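Local coordinates for protein type C neurotoxin (Clostridium botulinum, PDB 3PME) that probably binds gangliosides and membrane lipids on nerve cells, as the receptor-binding domain of a mosaic C/D botulinum neurotoxin, at residues A[107-112]-A[123-128]; A[73-78]-A[141-146]; A[310-315]-A[325-330]. All blocks are in the same frame, centred on the assembly; numbering follows the deposited sequence.

Contacts 1 and 2 both lie in the N-terminal, concanavalin-like half of the domain, with centres about 10 Å apart. They pair strands of two different sheets that pack on each other: Ile-109 and Tyr-127 of contact 1 meet Ile-77 and Phe-141 of contact 2. Contact 2 is buried throughout, with aromatic and branched side chains. Contact 1 shares that core on one face but has Asn-108, Glu-110 and Asp-126 beside Ile-124 on the other. Contact 3 joins a loop to a strand in the C-terminal, trefoil half, its centre about 33 Å from the chain centre. Most of its touching residues are buried, but Thr-310 is exposed. One direct hydrogen bond, one water and apolar packing hold it.

Contact 1. Residues A[107-112]-A[123-128]; sequences GNIEWI and LIFDYS
The carbonyl oxygen of Gly-107 takes two backbone N-H groups, a bond from Ser-128 N at 3.2 Å and a weak, bent one from Tyr-127 N. The Tyr-127 ring also lies against this oxygen, which sits 3.3 Å above the ring plane toward its rim. This holds together the open end, away from the turn, of the antiparallel beta hairpin of strands 108-114 and 120-126, in the concanavalin-like half of the domain. Gly-107 has a positive phi of 75°, and Ser-128 CB packs 3.8 Å from Gly-107 CA.

Further along, Ile-109 and Phe-125 form a hydrogen-bonded pair. The bond from Phe-125 N to Ile-109 O is the straighter of their two, 165° at the hydrogen. Trp-111 and Leu-123 form the next such pair, with Trp-111 N 2.8 Å from Leu-123 O.

The side chains of these two pairs share one face. Ile-109 CG1 takes the crowded position between N and the carbonyl carbon. It lies 3.9 Å from Phe-125 CB and at the edge of the Phe-125 ring, near its plane. This face packs on strands 68-77, 141-148 and 152-157.

On the other face, Glu-110 runs extended alongside Ile-124. Its OE1 makes a salt bridge with Arg-105, and its OE2 has a weak bond to Ser-122 OG. The methyl Ile-124 CD1 lies 3.6 Å from Glu-110 OE2.

Contact 2. Residues A[73-78]-A[141-146]; sequences FWIKIS and FFVTIT
Phe-142 CB fits over the centre of the six-membered ring of Trp-74, 3.6 Å from its centroid and almost on its normal. The Phe-142 ring extends over the five-membered ring, with the planes oblique at 40°. Phe-142 CD1 comes 3.3 Å from Trp-74 NE1, but the N-H of the indole goes to Gln-217 OE1 on helix 207-218. Trp-74 CG lies beside its backbone N and Phe-142 CG is anti to its own, so the two side chains cross.

The backbone beneath is an antiparallel pair of strands in the larger sheet of the concanavalin-like fold. Trp-74 and Phe-142 are a non-hydrogen-bonded pair. Phe-73 pairs with Val-143 and Ile-75 with Phe-141, by two N-H to O bonds each. The bond from Val-143 N to Phe-73 O is 2.8 Å long and nearly along the C=O axis. The axes of the short strands 73-77 and 141-146 run at 133° to each other.

The opposite face of the sheet has two smaller fits. Ile-75 CG2 is a methyl bump over the Phe-141 ring, nearest to Phe-141 CZ at 3.5 Å and toward the rim. Val-143 CB sits in the same manner over the Phe-73 ring, with Val-143 CG1 3.7 Å from Phe-73 CZ. In Phe-73 and Phe-141, CG stands in the crowded position between the backbone N and the carbonyl carbon, chi1 near 60°, which lays each ring face against the neighbour beside it. The two fits touch through Ile-75 CG2 and Val-143 CG2. Ile-77 and Phe-141 both lie against Ile-109.

Contact 3. Residues A[310-315]-A[325-330]; sequences TDTIYA and CVYALK
One backbone bond joins the segments directly, from Ile-313 N to Val-326 O, 3.0 Å. It runs nearly along the C=O axis, though bent to 142° at the hydrogen. Thr-312 CA lies 3.2 Å from Val-326 O as well, in a CA-H...O contact. A water adds a second link, giving a hydrogen to Asp-311 O at 2.7 Å and accepting one from Ala-328 N.

Around these bonds the Ile-313 side chain spreads over the strand. Ile-313 CD1 reaches Val-326 CG1 at 3.7 Å, and Ile-313 CG2 meets Ala-328 CB at 4.0 Å. CG1 stands in the crowded position between the backbone N and the carbonyl carbon, while CG2 lies beside the N. The Tyr-327 ring comes up from the strand to the loop backbone, with Asp-311 O 3.5 Å from Tyr-327 CD1, at the ring edge and near its plane. Thr-312 CG2 lies obliquely to the same ring, 3.6 Å from Tyr-327 CE1.

Outside this shell, Thr-312 OG1 is hydrogen-bonded to Gln-317 OE1, Arg-308 makes a cation-pi contact with the Tyr-327 ring, and Cys-325, just before the strand, forms a disulfide with Cys-321. The loop follows strand 302-308 in the beta-trefoil half. Strand 326-332 pairs antiparallel with strands 302-308 and 383-389, and Ile-313 and Val-326 both touch Tyr-373 of strand 366-373.

Contact 1. Residues A[107-112]-A[123-128]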
loop_
_atom_site.group_PDB
_atom_site.type_symbol
_atom_site.label_atom_id
_atom_site.label_comp_id
_atom_site.label_asym_id
_atom_site.label_seq_id
_atom_site.Cartn_x
_atom_site.Cartn_y
_atom_site.Cartn_z
ATOM N N GLY A 107 -5.108 4.797 16.688
ATOM C CA GLY A 107 -4.047 4.699 15.702
ATOM C C GLY A 107 -3.073 3.555 15.937
ATOM O O GLY A 107 -1.988 3.533 15.379
ATOM N N ASN A 108 -3.484 2.610 16.773
ATOM C CA ASN A 108 -2.726 1.388 17.017
ATOM C C ASN A 108 -3.560 0.185 16.609
ATOM O O ASN A 108 -4.784 0.229 16.689
ATOM C CB ASN A 108 -2.390 1.242 18.508
ATOM C CG ASN A 108 -1.411 2.293 19.005
ATOM O OD1 ASN A 108 -0.200 2.067 19.034
ATOM N ND2 ASN A 108 -1.937 3.445 19.406
ATOM N N ILE A 109 -2.906 -0.888 16.171
ATOM C CA ILE A 109 -3.577 -2.186 16.130
ATOM C C ILE A 109 -3.144 -2.982 17.349
ATOM O O ILE A 109 -1.989 -2.899 17.788
ATOM C CB ILE A 109 -3.308 -3.000 14.838
ATOM C CG1 ILE A 109 -1.816 -3.204 14.610
ATOM C CG2 ILE A 109 -3.951 -2.345 13.635
ATOM C CD1 ILE A 109 -1.527 -4.365 13.679
ATOM N N GLU A 110 -4.084 -3.745 17.902
ATOM C CA GLU A 110 -3.826 -4.487 19.134
ATOM C C GLU A 110 -4.390 -5.895 19.036
ATOM O O GLU A 110 -5.568 -6.085 18.720
ATOM C CB GLU A 110 -4.419 -3.759 20.343
ATOM C CG GLU A 110 -4.040 -4.406 21.678
ATOM C CD GLU A 110 -4.504 -3.607 22.893
ATOM O OE1 GLU A 110 -5.340 -2.695 22.729
ATOM O OE2 GLU A 110 -4.036 -3.897 24.020
ATOM N N TRP A 111 -3.533 -6.874 19.310
ATOM C CA TRP A 111 -3.931 -8.275 19.318
ATOM C C TRP A 111 -3.986 -8.733 20.758
ATOM O O TRP A 111 -3.034 -8.548 21.510
ATOM C CB TRP A 111 -2.925 -9.120 18.541
ATOM C CG TRP A 111 -3.073 -10.613 18.748
ATOM C CD1 TRP A 111 -2.487 -11.364 19.722
ATOM C CD2 TRP A 111 -3.832 -11.518 17.946
ATOM N NE1 TRP A 111 -2.840 -12.688 19.581
ATOM C CE2 TRP A 111 -3.664 -12.807 18.495
ATOM C CE3 TRP A 111 -4.632 -11.367 16.812
ATOM C CZ2 TRP A 111 -4.276 -13.936 17.952
ATOM C CZ3 TRP A 111 -5.236 -12.498 16.269
ATOM C CH2 TRP A 111 -5.049 -13.760 16.838
ATOM N N ILE A 112 -5.117 -9.315 21.134
ATOM C CA ILE A 112 -5.385 -9.645 22.524
ATOM C C ILE A 112 -5.652 -11.132 22.664
ATOM O O ILE A 112 -6.399 -11.706 21.872
ATOM C CB ILE A 112 -6.623 -8.866 23.016
ATOM C CG1 ILE A 112 -6.316 -7.365 23.071
ATOM C CG2 ILE A 112 -7.095 -9.396 24.384
ATOM C CD1 ILE A 112 -5.716 -6.924 24.371
ATOM N N LEU A 123 -0.438 -7.498 22.087
ATOM C CA LEU A 123 0.609 -6.974 21.223
ATOM C C LEU A 123 0.033 -5.704 20.636
ATOM O O LEU A 123 -1.089 -5.709 20.148
ATOM C CB LEU A 123 0.912 -7.956 20.097
ATOM C CG LEU A 123 1.524 -9.291 20.529
ATOM C CD1 LEU A 123 1.363 -10.308 19.397
ATOM C CD2 LEU A 123 2.994 -9.059 20.872
ATOM N N ILE A 124 0.801 -4.625 20.689
ATOM C CA ILE A 124 0.319 -3.332 20.237
ATOM C C ILE A 124 1.310 -2.739 19.250
ATOM O O ILE A 124 2.517 -2.744 19.488
ATOM C CB ILE A 124 0.112 -2.373 21.424
ATOM C CG1 ILE A 124 -0.837 -2.993 22.451
ATOM C CG2 ILE A 124 -0.473 -1.045 20.941
ATOM C CD1 ILE A 124 -0.857 -2.260 23.792
ATOM N N PHE A 125 0.803 -2.247 18.130
ATOM C CA PHE A 125 1.660 -1.610 17.141
ATOM C C PHE A 125 1.065 -0.275 16.708
ATOM O O PHE A 125 -0.079 -0.206 16.236
ATOM C CB PHE A 125 1.843 -2.521 15.927
ATOM C CG PHE A 125 2.678 -1.923 14.831
ATOM C CD1 PHE A 125 4.040 -1.717 15.013
ATOM C CD2 PHE A 125 2.103 -1.553 13.622
ATOM C CE1 PHE A 125 4.812 -1.174 14.002
ATOM C CE2 PHE A 125 2.874 -0.986 12.607
ATOM C CZ PHE A 125 4.224 -0.797 12.797
ATOM N N ASP A 126 1.852 0.784 16.867
ATOM C CA ASP A 126 1.451 2.120 16.437
ATOM C C ASP A 126 1.687 2.266 14.936
ATOM O O ASP A 126 2.790 2.594 14.495
ATOM C CB ASP A 126 2.267 3.157 17.210
ATOM C CG ASP A 126 1.907 4.590 16.856
ATOM O OD1 ASP A 126 1.100 4.809 15.934
ATOM O OD2 ASP A 126 2.448 5.511 17.511
ATOM N N TYR A 127 0.647 2.028 14.145
ATOM C CA TYR A 127 0.806 2.095 12.703
ATOM C C TYR A 127 0.620 3.528 12.214
ATOM O O TYR A 127 1.043 3.844 11.114
ATOM C CB TYR A 127 -0.163 1.135 11.986
ATOM C CG TYR A 127 -1.594 1.575 12.090
ATOM C CD1 TYR A 127 -2.129 2.470 11.172
ATOM C CD2 TYR A 127 -2.413 1.112 13.105
ATOM C CE1 TYR A 127 -3.446 2.897 11.269
ATOM C CE2 TYR A 127 -3.727 1.542 13.220
ATOM C CZ TYR A 127 -4.237 2.432 12.294
ATOM O OH TYR A 127 -5.530 2.843 12.420
ATOM N N SER A 128 0.029 4.388 13.046
ATOM C CA SER A 128 -0.305 5.757 12.622
ATOM C C SER A 128 0.884 6.712 12.664
ATOM O O SER A 128 1.084 7.509 11.747
ATOM C CB SER A 128 -1.419 6.323 13.500
ATOM O OG SER A 128 -1.731 7.665 13.136
#

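Contact 2. Residues A[73-78]-A[141-146]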
loop_
_atom_site.group_PDB
_atom_site.type_symbol
_atom_site.label_atom_id
_atom_site.label_comp_id
_atom_site.label_asym_id
_atom_site.label_seq_id
_atom_site.Cartn_x
_atom_site.Cartn_y
_atom_site.Cartn_z
ATOM N N PHE A 73 -2.677 -11.595 7.626
ATOM C CA PHE A 73 -3.638 -10.864 6.797
ATOM C C PHE A 73 -3.039 -9.509 6.507
ATOM O O PHE A 73 -2.102 -9.095 7.187
ATOM C CB PHE A 73 -4.968 -10.661 7.536
ATOM C CG PHE A 73 -4.829 -9.971 8.874
ATOM C CD1 PHE A 73 -4.572 -10.712 10.023
ATOM C CD2 PHE A 73 -4.967 -8.595 8.991
ATOM C CE1 PHE A 73 -4.438 -10.096 11.256
ATOM C CE2 PHE A 73 -4.839 -7.961 10.224
ATOM C CZ PHE A 73 -4.565 -8.719 11.373
ATOM N N TRP A 74 -3.572 -8.812 5.503
ATOM C CA TRP A 74 -3.208 -7.417 5.285
ATOM C C TRP A 74 -4.366 -6.562 5.758
ATOM O O TRP A 74 -5.521 -6.979 5.698
ATOM C CB TRP A 74 -2.964 -7.128 3.797
ATOM C CG TRP A 74 -1.907 -7.967 3.179
ATOM C CD1 TRP A 74 -1.931 -9.321 3.000
ATOM C CD2 TRP A 74 -0.662 -7.512 2.642
ATOM N NE1 TRP A 74 -0.780 -9.732 2.387
ATOM C CE2 TRP A 74 0.022 -8.643 2.161
ATOM C CE3 TRP A 74 -0.061 -6.251 2.516
ATOM C CZ2 TRP A 74 1.284 -8.557 1.572
ATOM C CZ3 TRP A 74 1.190 -6.164 1.924
ATOM C CH2 TRP A 74 1.848 -7.310 1.458
ATOM N N ILE A 75 -4.069 -5.347 6.197
ATOM C CA ILE A 75 -5.108 -4.436 6.640
ATOM C C ILE A 75 -4.800 -3.014 6.143
ATOM O O ILE A 75 -3.636 -2.649 5.941
ATOM C CB ILE A 75 -5.264 -4.494 8.188
ATOM C CG1 ILE A 75 -6.546 -3.789 8.655
ATOM C CG2 ILE A 75 -3.995 -3.982 8.890
ATOM C CD1 ILE A 75 -6.947 -4.164 10.091
ATOM N N LYS A 76 -5.864 -2.241 5.946
ATOM C CA LYS A 76 -5.784 -0.871 5.444
ATOM C C LYS A 76 -6.870 -0.109 6.192
ATOM O O LYS A 76 -8.049 -0.442 6.079
ATOM C CB LYS A 76 -6.046 -0.853 3.935
ATOM C CG LYS A 76 -6.112 0.535 3.325
ATOM C CD LYS A 76 -6.214 0.420 1.806
ATOM C CE LYS A 76 -6.350 1.796 1.134
ATOM N NZ LYS A 76 -7.711 2.361 1.352
ATOM N N ILE A 77 -6.472 0.883 6.990
ATOM C CA ILE A 77 -7.380 1.554 7.916
ATOM C C ILE A 77 -7.520 3.035 7.537
ATOM O O ILE A 77 -6.536 3.751 7.459
ATOM C CB ILE A 77 -6.907 1.398 9.379
ATOM C CG1 ILE A 77 -6.683 -0.081 9.707
ATOM C CG2 ILE A 77 -7.931 1.977 10.342
ATOM C CD1 ILE A 77 -5.750 -0.298 10.884
ATOM N N SER A 78 -8.745 3.482 7.280
ATOM C CA SER A 78 -8.956 4.850 6.815
ATOM C C SER A 78 -8.382 5.901 7.759
ATOM O O SER A 78 -8.190 5.658 8.952
ATOM C CB SER A 78 -10.446 5.113 6.566
ATOM O OG SER A 78 -11.146 5.340 7.783
ATOM N N PHE A 141 -0.859 -2.755 5.031
ATOM C CA PHE A 141 0.329 -3.391 5.607
ATOM C C PHE A 141 0.026 -4.829 6.004
ATOM O O PHE A 141 -1.128 -5.178 6.252
ATOM C CB PHE A 141 0.959 -2.571 6.749
ATOM C CG PHE A 141 0.058 -2.336 7.933
ATOM C CD1 PHE A 141 -0.810 -1.254 7.963
ATOM C CD2 PHE A 141 0.143 -3.144 9.069
ATOM C CE1 PHE A 141 -1.617 -1.010 9.068
ATOM C CE2 PHE A 141 -0.651 -2.906 10.188
ATOM C CZ PHE A 141 -1.534 -1.836 10.193
ATOM N N PHE A 142 1.066 -5.653 5.999
ATOM C CA PHE A 142 0.943 -7.093 6.240
ATOM C C PHE A 142 1.195 -7.413 7.715
ATOM O O PHE A 142 2.244 -7.069 8.282
ATOM C CB PHE A 142 1.925 -7.847 5.345
ATOM C CG PHE A 142 1.883 -9.342 5.516
ATOM C CD1 PHE A 142 0.696 -10.040 5.331
ATOM C CD2 PHE A 142 3.037 -10.043 5.843
ATOM C CE1 PHE A 142 0.653 -11.426 5.483
ATOM C CE2 PHE A 142 3.005 -11.421 5.988
ATOM C CZ PHE A 142 1.813 -12.113 5.808
ATOM N N VAL A 143 0.219 -8.068 8.326
ATOM C CA VAL A 143 0.301 -8.427 9.741
ATOM C C VAL A 143 0.489 -9.927 9.876
ATOM O O VAL A 143 -0.121 -10.716 9.140
ATOM C CB VAL A 143 -0.985 -8.014 10.493
ATOM C CG1 VAL A 143 -0.955 -8.490 11.959
ATOM C CG2 VAL A 143 -1.187 -6.500 10.411
ATOM N N THR A 144 1.336 -10.330 10.816
ATOM C CA THR A 144 1.428 -11.746 11.152
ATOM C C THR A 144 1.612 -11.862 12.646
ATOM O O THR A 144 2.505 -11.229 13.227
ATOM C CB THR A 144 2.594 -12.464 10.462
ATOM O OG1 THR A 144 2.632 -12.116 9.074
ATOM C CG2 THR A 144 2.413 -13.977 10.598
ATOM N N ILE A 145 0.744 -12.653 13.259
ATOM C CA ILE A 145 0.844 -12.943 14.684
ATOM C C ILE A 145 1.208 -14.412 14.836
ATOM O O ILE A 145 0.518 -15.265 14.283
ATOM C CB ILE A 145 -0.502 -12.747 15.401
ATOM C CG1 ILE A 145 -1.129 -11.389 15.074
ATOM C CG2 ILE A 145 -0.325 -12.923 16.919
ATOM C CD1 ILE A 145 -0.340 -10.258 15.559
ATOM N N THR A 146 2.282 -14.713 15.570
ATOM C CA THR A 146 2.549 -16.113 15.930
ATOM C C THR A 146 2.274 -16.295 17.421
ATOM O O THR A 146 2.493 -15.381 18.226
ATOM C CB THR A 146 3.983 -16.584 15.565
ATOM O OG1 THR A 146 4.952 -15.874 16.355
ATOM C CG2 THR A 146 4.278 -16.359 14.079
#

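Contact 3. Residues A[310-315]-A[325-330]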
loop_
_atom_site.group_PDB
_atom_site.type_symbol
_atom_site.label_atom_id
_atom_site.label_comp_id
_atom_site.label_asym_id
_atom_site.label_seq_id
_atom_site.Cartn_x
_atom_site.Cartn_y
_atom_site.Cartn_z
ATOM N N THR A 310 15.436 16.906 -25.493
ATOM C CA THR A 310 16.489 16.307 -26.312
ATOM C C THR A 310 17.877 16.805 -25.902
ATOM O O THR A 310 18.863 16.072 -25.993
ATOM C CB THR A 310 16.257 16.620 -27.808
ATOM O OG1 THR A 310 16.244 18.034 -27.982
ATOM C CG2 THR A 310 14.915 16.070 -28.261
ATOM N N ASP A 311 17.953 18.055 -25.457
ATOM C CA ASP A 311 19.221 18.603 -24.974
ATOM C C ASP A 311 19.234 18.753 -23.453
ATOM O O ASP A 311 18.176 18.840 -22.822
ATOM C CB ASP A 311 19.535 19.935 -25.657
ATOM C CG ASP A 311 20.006 19.754 -27.095
ATOM O OD1 ASP A 311 20.236 18.595 -27.510
ATOM O OD2 ASP A 311 20.155 20.769 -27.806
ATOM N N THR A 312 20.432 18.777 -22.875
ATOM C CA THR A 312 20.569 18.874 -21.417
ATOM C C THR A 312 20.214 20.268 -20.902
ATOM O O THR A 312 20.020 21.194 -21.683
ATOM C CB THR A 312 22.003 18.555 -20.940
ATOM O OG1 THR A 312 22.909 19.530 -21.479
ATOM C CG2 THR A 312 22.428 17.159 -21.368
ATOM N N ILE A 313 20.182 20.418 -19.578
ATOM C CA ILE A 313 19.778 21.673 -18.949
ATOM C C ILE A 313 20.868 22.743 -18.990
ATOM O O ILE A 313 20.653 23.875 -18.565
ATOM C CB ILE A 313 19.314 21.448 -17.496
ATOM C CG1 ILE A 313 20.418 20.776 -16.672
ATOM C CG2 ILE A 313 18.058 20.573 -17.473
ATOM C CD1 ILE A 313 20.121 20.785 -15.156
ATOM N N TYR A 314 22.042 22.364 -19.479
ATOM C CA TYR A 314 23.200 23.252 -19.475
ATOM C C TYR A 314 23.558 23.632 -20.898
ATOM O O TYR A 314 24.020 22.791 -21.670
ATOM C CB TYR A 314 24.389 22.561 -18.801
ATOM C CG TYR A 314 24.102 22.057 -17.402
ATOM C CD1 TYR A 314 23.621 22.915 -16.423
ATOM C CD2 TYR A 314 24.306 20.724 -17.068
ATOM C CE1 TYR A 314 23.366 22.454 -15.135
ATOM C CE2 TYR A 314 24.050 20.253 -15.787
ATOM C CZ TYR A 314 23.576 21.121 -14.831
ATOM O OH TYR A 314 23.324 20.663 -13.548
ATOM N N ALA A 315 23.353 24.904 -21.227
ATOM C CA ALA A 315 23.503 25.389 -22.605
ATOM C C ALA A 315 24.899 25.157 -23.175
ATOM O O ALA A 315 25.052 24.926 -24.377
ATOM C CB ALA A 315 23.133 26.867 -22.686
ATOM N N CYS A 325 24.569 13.215 -18.080
ATOM C CA CYS A 325 23.676 14.136 -18.767
ATOM C C CYS A 325 22.374 14.292 -18.001
ATOM O O CYS A 325 21.840 13.318 -17.484
ATOM C CB CYS A 325 23.402 13.632 -20.181
ATOM S SG CYS A 325 24.935 13.330 -21.097
ATOM N N VAL A 326 21.880 15.521 -17.921
ATOM C CA VAL A 326 20.676 15.819 -17.155
ATOM C C VAL A 326 19.685 16.511 -18.076
ATOM O O VAL A 326 19.982 17.579 -18.599
ATOM C CB VAL A 326 20.972 16.753 -15.971
ATOM C CG1 VAL A 326 19.687 17.094 -15.224
ATOM C CG2 VAL A 326 21.993 16.117 -15.021
ATOM N N TYR A 327 18.516 15.897 -18.266
ATOM C CA TYR A 327 17.498 16.413 -19.178
ATOM C C TYR A 327 16.235 16.806 -18.421
ATOM O O TYR A 327 15.725 16.062 -17.589
ATOM C CB TYR A 327 17.136 15.369 -20.239
ATOM C CG TYR A 327 18.303 14.823 -21.011
ATOM C CD1 TYR A 327 18.806 15.499 -22.119
ATOM C CD2 TYR A 327 18.886 13.619 -20.645
ATOM C CE1 TYR A 327 19.885 14.990 -22.826
ATOM C CE2 TYR A 327 19.951 13.097 -21.354
ATOM C CZ TYR A 327 20.445 13.788 -22.437
ATOM O OH TYR A 327 21.509 13.264 -23.133
ATOM N N ALA A 328 15.731 17.992 -18.710
ATOM C CA ALA A 328 14.452 18.415 -18.176
ATOM C C ALA A 328 13.316 17.640 -18.845
ATOM O O ALA A 328 13.508 16.958 -19.860
ATOM C CB ALA A 328 14.267 19.911 -18.393
ATOM N N LEU A 329 12.133 17.753 -18.253
ATOM C CA LEU A 329 10.923 17.168 -18.821
ATOM C C LEU A 329 10.036 18.299 -19.314
ATOM O O LEU A 329 10.022 19.388 -18.737
ATOM C CB LEU A 329 10.201 16.344 -17.762
ATOM C CG LEU A 329 11.030 15.238 -17.122
ATOM C CD1 LEU A 329 10.132 14.496 -16.156
ATOM C CD2 LEU A 329 11.587 14.290 -18.179
ATOM N N LYS A 330 9.287 18.047 -20.385
ATOM C CA LYS A 330 8.453 19.085 -20.979
ATOM C C LYS A 330 7.088 18.518 -21.299
ATOM O O LYS A 330 6.903 17.307 -21.295
ATOM C CB LYS A 330 9.093 19.603 -22.277
ATOM C CG LYS A 330 10.532 20.070 -22.104
ATOM C CD LYS A 330 11.221 20.305 -23.435
ATOM C CE LYS A 330 10.605 21.467 -24.180
ATOM N NZ LYS A 330 11.312 21.709 -25.473
HETATM O O HOH W 1 16.859 19.907 -20.662
#